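Long-range contacts in carboxylic ester hydrolase (Aspergillus niger, PDB 7K4O), which hydrolyses ester bonds in tannins, probably as a serine esterase of the alpha/beta-hydrolase clan that releases gallic acid: residues Gly96-Asn101 and Tyr148-Lys153; Ala212-Phe217 and Thr393-Trp398; Phe273-Ile278 and Lys301-Ala306. All blocks are in the same frame, centred on the assembly; numbering follows the deposited sequence.

Contact 1: residues Gly96-Asn101 and Tyr148-Lys153; sequences GGYAIN and YMFAYK. With GDE (3,4,5-trihydroxybenzoic acid), chain J.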
loop_
_atom_site.group_PDB
_atom_site.type_symbol
_atom_site.label_atom_id
_atom_site.label_comp_id
_atom_site.label_asym_id
_atom_site.label_seq_id
_atom_site.Cartn_x
_atom_site.Cartn_y
_atom_site.Cartn_z
ATOM N N GLY A 96 -6.364 -0.464 -5.337
ATOM C CA GLY A 96 -5.799 -1.786 -5.001
ATOM C C GLY A 96 -5.628 -2.555 -6.306
ATOM O O GLY A 96 -6.530 -2.467 -7.171
ATOM N N GLY A 97 -4.479 -3.205 -6.463
ATOM C CA GLY A 97 -4.175 -3.866 -7.746
ATOM C C GLY A 97 -4.064 -2.798 -8.820
ATOM O O GLY A 97 -3.340 -1.806 -8.604
ATOM N N TYR A 98 -4.744 -2.980 -9.944
ATOM C CA TYR A 98 -4.801 -1.940 -10.993
ATOM C C TYR A 98 -6.086 -1.135 -10.893
ATOM O O TYR A 98 -6.367 -0.387 -11.812
ATOM C CB TYR A 98 -4.596 -2.568 -12.381
ATOM C CG TYR A 98 -3.150 -2.838 -12.714
ATOM C CD1 TYR A 98 -2.513 -4.000 -12.279
ATOM C CD2 TYR A 98 -2.384 -1.888 -13.370
ATOM C CE1 TYR A 98 -1.163 -4.238 -12.531
ATOM C CE2 TYR A 98 -1.039 -2.115 -13.635
ATOM C CZ TYR A 98 -0.428 -3.295 -13.238
ATOM O OH TYR A 98 0.916 -3.481 -13.479
ATOM N N ALA A 99 -6.828 -1.254 -9.798
ATOM C CA ALA A 99 -8.022 -0.431 -9.518
ATOM C C ALA A 99 -7.591 0.850 -8.810
ATOM O O ALA A 99 -6.625 0.831 -8.059
ATOM C CB ALA A 99 -9.040 -1.159 -8.652
ATOM N N ILE A 100 -8.303 1.919 -9.112
ATOM C CA ILE A 100 -8.009 3.259 -8.530
ATOM C C ILE A 100 -9.054 3.568 -7.442
ATOM O O ILE A 100 -8.897 4.619 -6.746
ATOM C CB ILE A 100 -8.005 4.322 -9.625
ATOM C CG1 ILE A 100 -7.308 5.590 -9.132
ATOM C CG2 ILE A 100 -9.397 4.586 -10.193
ATOM C CD1 ILE A 100 -7.023 6.579 -10.241
ATOM N N ASN A 101 -10.022 2.694 -7.239
ATOM C CA ASN A 101 -10.990 2.837 -6.113
ATOM C C ASN A 101 -11.148 1.475 -5.433
ATOM O O ASN A 101 -10.719 0.424 -5.997
ATOM C CB ASN A 101 -12.326 3.363 -6.597
ATOM C CG ASN A 101 -13.045 2.349 -7.478
ATOM O OD1 ASN A 101 -13.637 1.395 -6.958
ATOM N ND2 ASN A 101 -12.998 2.584 -8.791
ATOM N N TYR A 148 -1.573 8.606 -17.188
ATOM C CA TYR A 148 -1.461 9.834 -16.359
ATOM C C TYR A 148 -2.600 9.876 -15.317
ATOM O O TYR A 148 -2.322 10.309 -14.157
ATOM C CB TYR A 148 -1.438 11.098 -17.223
ATOM C CG TYR A 148 -0.034 11.446 -17.650
ATOM C CD1 TYR A 148 0.588 10.741 -18.681
ATOM C CD2 TYR A 148 0.673 12.490 -17.082
ATOM C CE1 TYR A 148 1.882 11.056 -19.075
ATOM C CE2 TYR A 148 1.981 12.801 -17.449
ATOM C CZ TYR A 148 2.584 12.085 -18.479
ATOM O OH TYR A 148 3.847 12.396 -18.909
ATOM N N MET A 149 -3.825 9.545 -15.710
ATOM C CA MET A 149 -4.943 9.529 -14.745
ATOM C C MET A 149 -4.659 8.517 -13.604
ATOM O O MET A 149 -4.802 8.878 -12.424
ATOM C CB MET A 149 -6.221 9.158 -15.475
ATOM C CG MET A 149 -6.801 10.309 -16.275
ATOM S SD MET A 149 -7.400 11.676 -15.205
ATOM C CE MET A 149 -9.014 11.005 -14.801
ATOM N N PHE A 150 -4.195 7.311 -13.908
ATOM C CA PHE A 150 -3.852 6.317 -12.874
ATOM C C PHE A 150 -2.680 6.805 -12.035
ATOM O O PHE A 150 -2.689 6.681 -10.795
ATOM C CB PHE A 150 -3.531 4.977 -13.537
ATOM C CG PHE A 150 -3.295 3.805 -12.621
ATOM C CD1 PHE A 150 -4.227 3.433 -11.664
ATOM C CD2 PHE A 150 -2.154 3.040 -12.737
ATOM C CE1 PHE A 150 -4.021 2.323 -10.864
ATOM C CE2 PHE A 150 -1.921 1.949 -11.899
ATOM C CZ PHE A 150 -2.874 1.565 -11.012
ATOM N N ALA A 151 -1.643 7.353 -12.677
ATOM C CA ALA A 151 -0.404 7.789 -12.017
ATOM C C ALA A 151 -0.715 8.823 -10.937
ATOM O O ALA A 151 -0.201 8.636 -9.833
ATOM C CB ALA A 151 0.599 8.328 -13.006
ATOM N N TYR A 152 -1.391 9.906 -11.306
ATOM C CA TYR A 152 -1.593 11.020 -10.350
ATOM C C TYR A 152 -2.714 11.963 -10.741
ATOM O O TYR A 152 -3.155 12.727 -9.861
ATOM C CB TYR A 152 -0.291 11.808 -10.162
ATOM C CG TYR A 152 0.171 12.612 -11.349
ATOM C CD1 TYR A 152 -0.315 13.884 -11.587
ATOM C CD2 TYR A 152 1.120 12.097 -12.253
ATOM C CE1 TYR A 152 0.134 14.635 -12.672
ATOM C CE2 TYR A 152 1.588 12.842 -13.322
ATOM C CZ TYR A 152 1.096 14.109 -13.531
ATOM O OH TYR A 152 1.539 14.858 -14.607
ATOM N N LYS A 153 -3.173 11.990 -11.972
ATOM C CA LYS A 153 -4.046 13.114 -12.361
ATOM C C LYS A 153 -5.450 12.898 -11.799
ATOM O O LYS A 153 -6.138 13.907 -11.452
ATOM C CB LYS A 153 -4.061 13.295 -13.886
ATOM C CG LYS A 153 -4.775 14.530 -14.365
ATOM C CD LYS A 153 -4.405 14.910 -15.834
ATOM C CE LYS A 153 -4.880 13.870 -16.834
ATOM N NZ LYS A 153 -4.730 14.359 -18.227
HETATM O OAA GDE J . -2.666 -3.012 -4.476
HETATM O OAB GDE J . -2.418 -5.029 -3.601
HETATM O OAC GDE J . 1.134 -2.828 -7.939
HETATM O OAD GDE J . 2.404 -6.218 -4.820
HETATM O OAE GDE J . 2.956 -4.746 -6.983
HETATM C CAF GDE J . -0.433 -3.445 -6.141
HETATM C CAG GDE J . 0.213 -5.177 -4.546
HETATM C CAH GDE J . -2.013 -4.090 -4.335
HETATM C CAI GDE J . 0.793 -3.603 -6.806
HETATM C CAJ GDE J . 1.436 -5.364 -5.240
HETATM C CAK GDE J . -0.703 -4.276 -5.066
HETATM C CAL GDE J . 1.714 -4.571 -6.321
#

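Contact 2: residues Ala212-Phe217 and Thr393-Trp398; sequences AFRWSF and TLQTTW. With GDE (3,4,5-trihydroxybenzoic acid), chain J.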
loop_
_atom_site.group_PDB
_atom_site.type_symbol
_atom_site.label_atom_id
_atom_site.label_comp_id
_atom_site.label_asym_id
_atom_site.label_seq_id
_atom_site.Cartn_x
_atom_site.Cartn_y
_atom_site.Cartn_z
ATOM N N ALA A 212 2.641 0.580 -3.085
ATOM C CA ALA A 212 3.208 0.012 -4.328
ATOM C C ALA A 212 3.985 1.068 -5.125
ATOM O O ALA A 212 3.802 1.151 -6.364
ATOM C CB ALA A 212 2.134 -0.625 -5.109
ATOM N N PHE A 213 4.817 1.853 -4.437
ATOM C CA PHE A 213 5.693 2.832 -5.121
ATOM C C PHE A 213 7.006 2.124 -5.542
ATOM O O PHE A 213 7.133 0.886 -5.464
ATOM C CB PHE A 213 5.845 4.084 -4.280
ATOM C CG PHE A 213 6.457 3.937 -2.915
ATOM C CD1 PHE A 213 7.101 2.795 -2.506
ATOM C CD2 PHE A 213 6.386 5.025 -2.038
ATOM C CE1 PHE A 213 7.715 2.753 -1.258
ATOM C CE2 PHE A 213 6.954 4.960 -0.777
ATOM C CZ PHE A 213 7.675 3.854 -0.425
ATOM N N ARG A 214 7.949 2.910 -6.025
ATOM C CA ARG A 214 9.202 2.406 -6.635
ATOM C C ARG A 214 8.816 1.413 -7.729
ATOM O O ARG A 214 9.412 0.325 -7.825
ATOM C CB ARG A 214 10.138 1.830 -5.569
ATOM C CG ARG A 214 11.593 1.834 -5.990
ATOM C CD ARG A 214 12.528 1.422 -4.873
ATOM N NE ARG A 214 12.514 2.440 -3.802
ATOM C CZ ARG A 214 11.959 2.316 -2.591
ATOM N NH1 ARG A 214 11.371 1.204 -2.216
ATOM N NH2 ARG A 214 11.953 3.371 -1.812
ATOM N N TRP A 215 7.900 1.819 -8.603
ATOM C CA TRP A 215 7.155 0.977 -9.546
ATOM C C TRP A 215 8.053 -0.040 -10.289
ATOM O O TRP A 215 7.721 -1.238 -10.252
ATOM C CB TRP A 215 6.403 1.855 -10.543
ATOM C CG TRP A 215 5.469 1.042 -11.384
ATOM C CD1 TRP A 215 5.691 0.475 -12.605
ATOM C CD2 TRP A 215 4.087 0.805 -11.085
ATOM N NE1 TRP A 215 4.570 -0.177 -13.017
ATOM C CE2 TRP A 215 3.554 0.009 -12.127
ATOM C CE3 TRP A 215 3.251 1.138 -10.002
ATOM C CZ2 TRP A 215 2.247 -0.466 -12.095
ATOM C CZ3 TRP A 215 1.957 0.690 -9.989
ATOM C CH2 TRP A 215 1.457 -0.103 -11.018
ATOM N N SER A 216 9.115 0.424 -10.946
ATOM C CA SER A 216 9.877 -0.480 -11.843
ATOM C C SER A 216 10.525 -1.589 -11.007
ATOM O O SER A 216 10.784 -2.668 -11.583
ATOM C CB SER A 216 10.883 0.319 -12.696
ATOM O OG SER A 216 11.918 0.877 -11.903
ATOM N N PHE A 217 10.900 -1.327 -9.765
ATOM C CA PHE A 217 11.587 -2.324 -8.913
ATOM C C PHE A 217 10.525 -3.208 -8.289
ATOM O O PHE A 217 10.635 -4.428 -8.305
ATOM C CB PHE A 217 12.453 -1.620 -7.878
ATOM C CG PHE A 217 13.719 -1.000 -8.414
ATOM C CD1 PHE A 217 13.688 0.110 -9.245
ATOM C CD2 PHE A 217 14.952 -1.578 -8.157
ATOM C CE1 PHE A 217 14.841 0.621 -9.802
ATOM C CE2 PHE A 217 16.109 -1.030 -8.666
ATOM C CZ PHE A 217 16.055 0.058 -9.487
ATOM N N THR A 393 5.614 9.350 -13.761
ATOM C CA THR A 393 4.195 8.907 -13.724
ATOM C C THR A 393 4.036 7.883 -12.601
ATOM O O THR A 393 3.537 8.216 -11.527
ATOM C CB THR A 393 3.687 8.389 -15.096
ATOM O OG1 THR A 393 4.628 7.400 -15.556
ATOM C CG2 THR A 393 3.561 9.491 -16.123
ATOM N N LEU A 394 4.458 6.633 -12.794
ATOM C CA LEU A 394 4.115 5.545 -11.847
ATOM C C LEU A 394 5.181 5.369 -10.765
ATOM O O LEU A 394 4.834 4.776 -9.743
ATOM C CB LEU A 394 3.940 4.252 -12.647
ATOM C CG LEU A 394 2.748 4.243 -13.594
ATOM C CD1 LEU A 394 2.751 2.944 -14.373
ATOM C CD2 LEU A 394 1.482 4.378 -12.825
ATOM N N GLN A 395 6.441 5.779 -10.975
ATOM C CA GLN A 395 7.538 5.421 -10.068
ATOM C C GLN A 395 7.190 5.834 -8.635
ATOM O O GLN A 395 7.408 5.048 -7.722
ATOM C CB GLN A 395 8.893 5.981 -10.511
ATOM C CG GLN A 395 10.050 5.321 -9.761
ATOM C CD GLN A 395 10.313 3.891 -10.136
ATOM O OE1 GLN A 395 9.670 3.329 -11.026
ATOM N NE2 GLN A 395 11.270 3.277 -9.433
ATOM N N THR A 396 6.715 7.059 -8.461
ATOM C CA THR A 396 6.196 7.569 -7.166
ATOM C C THR A 396 7.259 7.500 -6.065
ATOM O O THR A 396 6.902 7.122 -4.937
ATOM C CB THR A 396 4.890 6.864 -6.782
ATOM O OG1 THR A 396 4.077 6.674 -7.929
ATOM C CG2 THR A 396 4.134 7.673 -5.753
ATOM N N THR A 397 8.507 7.886 -6.360
ATOM C CA THR A 397 9.535 7.930 -5.327
ATOM C C THR A 397 10.227 9.269 -5.282
ATOM O O THR A 397 11.326 9.327 -4.749
ATOM C CB THR A 397 10.575 6.820 -5.461
ATOM O OG1 THR A 397 11.043 6.861 -6.829
ATOM C CG2 THR A 397 9.929 5.524 -5.063
ATOM N N TRP A 398 9.575 10.334 -5.691
ATOM C CA TRP A 398 10.182 11.671 -5.584
ATOM C C TRP A 398 10.435 12.044 -4.124
ATOM O O TRP A 398 9.493 12.037 -3.334
ATOM C CB TRP A 398 9.246 12.640 -6.239
ATOM C CG TRP A 398 9.794 14.006 -6.324
ATOM C CD1 TRP A 398 9.484 15.038 -5.499
ATOM C CD2 TRP A 398 10.581 14.533 -7.377
ATOM N NE1 TRP A 398 10.099 16.160 -5.939
ATOM C CE2 TRP A 398 10.817 15.877 -7.044
ATOM C CE3 TRP A 398 11.161 13.938 -8.482
ATOM C CZ2 TRP A 398 11.523 16.709 -7.892
ATOM C CZ3 TRP A 398 11.929 14.758 -9.287
ATOM C CH2 TRP A 398 12.095 16.092 -8.982
HETATM O OAA GDE J . -2.666 -3.012 -4.476
HETATM O OAB GDE J . -2.418 -5.029 -3.601
HETATM O OAC GDE J . 1.134 -2.828 -7.939
HETATM O OAD GDE J . 2.404 -6.218 -4.820
HETATM O OAE GDE J . 2.956 -4.746 -6.983
HETATM C CAF GDE J . -0.433 -3.445 -6.141
HETATM C CAG GDE J . 0.213 -5.177 -4.546
HETATM C CAH GDE J . -2.013 -4.090 -4.335
HETATM C CAI GDE J . 0.793 -3.603 -6.806
HETATM C CAJ GDE J . 1.436 -5.364 -5.240
HETATM C CAK GDE J . -0.703 -4.276 -5.066
HETATM C CAL GDE J . 1.714 -4.571 -6.321
#

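Contact 3: residues Phe273-Ile278 and Lys301-Ala306; sequences FDISTI and KGIEVA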
loop_
_atom_site.group_PDB
_atom_site.type_symbol
_atom_site.label_atom_id
_atom_site.label_comp_id
_atom_site.label_asym_id
_atom_site.label_seq_id
_atom_site.Cartn_x
_atom_site.Cartn_y
_atom_site.Cartn_z
ATOM N N PHE A 273 19.093 -15.615 12.551
ATOM C CA PHE A 273 18.557 -16.972 12.342
ATOM C C PHE A 273 18.987 -17.541 10.995
ATOM O O PHE A 273 18.737 -16.909 9.938
ATOM C CB PHE A 273 17.049 -16.982 12.454
ATOM C CG PHE A 273 16.473 -18.348 12.240
ATOM C CD1 PHE A 273 16.840 -19.402 13.086
ATOM C CD2 PHE A 273 15.587 -18.611 11.214
ATOM C CE1 PHE A 273 16.305 -20.670 12.898
ATOM C CE2 PHE A 273 15.065 -19.880 11.023
ATOM C CZ PHE A 273 15.431 -20.915 11.867
ATOM N N ASP A 274 19.600 -18.732 11.023
ATOM C CA ASP A 274 20.042 -19.445 9.800
ATOM C C ASP A 274 19.034 -20.521 9.475
ATOM O O ASP A 274 18.920 -21.490 10.272
ATOM C CB ASP A 274 21.420 -20.063 10.014
ATOM C CG ASP A 274 22.017 -20.676 8.754
ATOM O OD1 ASP A 274 21.270 -20.969 7.810
ATOM O OD2 ASP A 274 23.239 -20.874 8.752
ATOM N N ILE A 275 18.342 -20.421 8.342
ATOM C CA ILE A 275 17.255 -21.371 8.023
ATOM C C ILE A 275 17.859 -22.736 7.630
ATOM O O ILE A 275 17.067 -23.680 7.489
ATOM C CB ILE A 275 16.295 -20.857 6.928
ATOM C CG1 ILE A 275 16.982 -20.675 5.576
ATOM C CG2 ILE A 275 15.586 -19.577 7.387
ATOM C CD1 ILE A 275 16.014 -20.437 4.462
ATOM N N SER A 276 19.171 -22.835 7.447
ATOM C CA SER A 276 19.836 -24.167 7.229
ATOM C C SER A 276 19.506 -25.139 8.384
ATOM O O SER A 276 19.459 -26.357 8.127
ATOM C CB SER A 276 21.312 -24.015 7.057
ATOM O OG SER A 276 21.593 -23.599 5.731
ATOM N N THR A 277 19.201 -24.624 9.578
ATOM C CA THR A 277 18.804 -25.435 10.761
ATOM C C THR A 277 17.481 -26.145 10.512
ATOM O O THR A 277 17.133 -27.054 11.299
ATOM C CB THR A 277 18.711 -24.573 12.016
ATOM O OG1 THR A 277 17.673 -23.608 11.812
ATOM C CG2 THR A 277 20.026 -23.898 12.327
ATOM N N ILE A 278 16.742 -25.781 9.474
ATOM C CA ILE A 278 15.397 -26.366 9.211
ATOM C C ILE A 278 15.540 -27.586 8.297
ATOM O O ILE A 278 14.563 -28.325 8.137
ATOM C CB ILE A 278 14.437 -25.295 8.630
ATOM C CG1 ILE A 278 14.347 -24.102 9.582
ATOM C CG2 ILE A 278 13.063 -25.882 8.351
ATOM C CD1 ILE A 278 13.698 -22.868 8.975
ATOM N N LYS A 301 17.974 -28.137 -1.278
ATOM C CA LYS A 301 17.664 -27.315 -2.469
ATOM C C LYS A 301 16.553 -26.326 -2.097
ATOM O O LYS A 301 16.610 -25.211 -2.605
ATOM C CB LYS A 301 17.199 -28.169 -3.640
ATOM C CG LYS A 301 18.296 -28.874 -4.419
ATOM C CD LYS A 301 17.703 -29.879 -5.403
ATOM C CE LYS A 301 18.692 -30.807 -6.071
ATOM N NZ LYS A 301 19.420 -30.097 -7.139
ATOM N N GLY A 302 15.578 -26.744 -1.289
ATOM C CA GLY A 302 14.473 -25.867 -0.843
ATOM C C GLY A 302 15.020 -24.723 -0.016
ATOM O O GLY A 302 14.627 -23.550 -0.237
ATOM N N ILE A 303 15.928 -25.029 0.892
ATOM C CA ILE A 303 16.620 -24.008 1.710
ATOM C C ILE A 303 17.435 -23.091 0.790
ATOM O O ILE A 303 17.461 -21.877 1.025
ATOM C CB ILE A 303 17.465 -24.680 2.802
ATOM C CG1 ILE A 303 16.537 -25.199 3.894
ATOM C CG2 ILE A 303 18.524 -23.733 3.334
ATOM C CD1 ILE A 303 17.216 -26.111 4.859
ATOM N N GLU A 304 18.123 -23.633 -0.206
ATOM C CA GLU A 304 18.949 -22.797 -1.111
ATOM C C GLU A 304 18.028 -21.803 -1.863
ATOM O O GLU A 304 18.390 -20.619 -1.951
ATOM C CB GLU A 304 19.728 -23.667 -2.105
ATOM C CG GLU A 304 20.750 -22.890 -2.910
ATOM C CD GLU A 304 21.487 -23.733 -3.958
ATOM O OE1 GLU A 304 20.914 -24.767 -4.439
ATOM O OE2 GLU A 304 22.582 -23.323 -4.343
ATOM N N VAL A 305 16.908 -22.272 -2.379
ATOM C CA VAL A 305 15.927 -21.401 -3.069
ATOM C C VAL A 305 15.467 -20.337 -2.059
ATOM O O VAL A 305 15.497 -19.129 -2.407
ATOM C CB VAL A 305 14.755 -22.185 -3.650
ATOM C CG1 VAL A 305 13.589 -21.265 -4.000
ATOM C CG2 VAL A 305 15.214 -22.969 -4.878
ATOM N N ALA A 306 15.115 -20.741 -0.844
ATOM C CA ALA A 306 14.516 -19.804 0.129
ATOM C C ALA A 306 15.562 -18.761 0.470
ATOM O O ALA A 306 15.219 -17.566 0.568
ATOM C CB ALA A 306 13.999 -20.496 1.364
#

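Contact 1: residues Gly96-Asn101 and Tyr148-Lys153
From Gly-96 to Ala-99 the loop after strand 89-93 makes a type II' turn, closed by hydrogen bonds both ways between its end residues, then passes helix 144-169 with the CA atoms of Ile-100 and Phe-150 6.7 Å apart. Gly-97 suits the second turn position because positive phi is easy without a side chain. Phe-150 supplies most of the helix's side of the contact. With CG anti to the backbone N (chi1 -174°), its ring reaches the turn, Phe-150 CE1 lying 3.7 Å from Tyr-98 O. The Tyr-98 side chain crosses it at about a right angle, with Tyr-98 CD2 4.1 Å from Phe-150 CE2. Ile-100, CG1 anti to its backbone N, brings CD1 against the helix backbone, 3.9 Å from Met-149 O; an aliphatic chain suits this buried place. Arg-190 adds a cation-pi contact to Phe-150. Gly-97 N donates a nearly straight bond (170°) of 2.7 Å to OAA of the bound trihydroxybenzoic acid, a ligand also bound by Glu-187 N, consistent with an oxyanion hole. No hydrogen bond joins the segments: an apolar ring, whose rim, probably slightly positive, meets the carbonyl oxygens of Gly-97 and Ala-99, backs the ligand-binding turn.

Contact 2: residues Ala212-Phe217 and Thr393-Trp398
Gln-395 grips the start of helix 215-221 with both its backbone and its side chain. Its CG stands anti to the backbone N, and a bend at chi2 (71°) swings the amide back, so that OE1 takes the N-H of Ser-216 at 3.0 Å in a fairly straight bond (165°), the donor lying somewhat above the amide plane. The main-chain Gln-395 O receives two weaker bonds, a short but bent one of 2.8 Å from Arg-214 N and a long one of 3.4 Å from Trp-215 N. Arg-214 is the N-cap residue, and glutamine suits this place because its side-chain carbonyl supplies an acceptor for a first-turn N-H, beside the main-chain one.

In the alpha/beta-hydrolase fold of this enzyme, both segments fall in sequence between strands 205-209 and 410-416, neighbours in the sheet, near the two ends of the long insertion that separates them.

Trp-215, with CG anti to its backbone N, runs side by side with Leu-394. The branched leucine lays CD1 over one face of the indole, 3.9 Å from the centroid of the five-membered ring, a CH-pi contact 18° off the normal. Thr-396 OG1 folds back to donate to Leu-394 O at 2.7 Å, while Arg-190 also bonds this hydroxyl. Phe-213 holds CG in the crowded position between backbone N and carbonyl carbon; its CB presses to 3.3 Å from Thr-396 O, and its ring leads away to meet Trp-193 and Tyr-430. Thr-397 contributes its methyl, CG2, 3.7 Å from Arg-214 CB, whereas the Arg-214 guanidinium turns off to form a salt bridge with the C-terminal carboxylate of Tyr-554. At the pocket end, Ala-212 CB sits 3.7 Å from ring carbon CAI of the trihydroxybenzoic acid.

Contact 3: residues Phe273-Ile278 and Lys301-Ala306
A short 3-10 segment, Ile-275 to Ile-278, lies against one face of helix 300-310, with the CA atoms of Ser-276 and Ile-303 6.4 Å apart and no hydrogen bond between the two. Ile-303 and Ala-306, three residues apart and so on the same side of the helix, make the meeting surface. Ile-275 holds CG1 in the crowded position between backbone N and carbonyl carbon (chi1 64°), and its extended end carries CD1 to 3.7 Å from Ala-306 CB. Ile-303 slides past it in the opposite direction, its CG2 4.1 Å from Ile-275 CG1. The small methyl of alanine lets the isoleucine tip come close to the helix, while the branched Ile-303 packs alongside.

The 3-10 segment is started by an Asx turn: Asp-274 OD1 accepts from Ser-276 N at 2.8 Å, met from above the carboxylate plane. Asp-274 O is held twice by Thr-277, through its backbone N and through OG1, the latter bond 2.9 Å long and in the carbonyl plane. Aspartate and threonine suit these places because both side chains turn back onto nearby backbone. Both segments belong to the insertion between sheet strands 205-209 and 410-416, away from the central sheet and the gallate pocket.

Ile-303 CD1 approaches the backbone of the turn, 3.6 Å from Ile-275 O, a carbonyl already bonded to Ile-278 N. At the edge of the contact, Ser-276 OG lies 3.9 Å from Ile-303 CG2 but finds its polar partner in Lys-307 NZ. The same ammonium forms a salt bridge with Asp-274 OD1, so one lysine ties the turn to the helix.

Contacts 1 and 2 are buried neighbours, their centres 12 Å apart, and both reach the trihydroxybenzoic acid. They meet directly: Phe-150 packs on Leu-394, Tyr-98 on Trp-215, and Ala-151 on Thr-393, while Arg-190 of helix 187-196 serves both. Their chemistry differs, since contact 1 joins its segments by packing, without hydrogen bonds between them, whereas contact 2 adds one good and two weak hydrogen bonds at a helix start. Contact 3 lies apart, its nearest atoms about 17 Å from contact 2, in the chain insertion that contact 2 closes. Nearer the surface, it pairs a small aliphatic patch with a lysine-aspartate pair at its edge and touches no ligand.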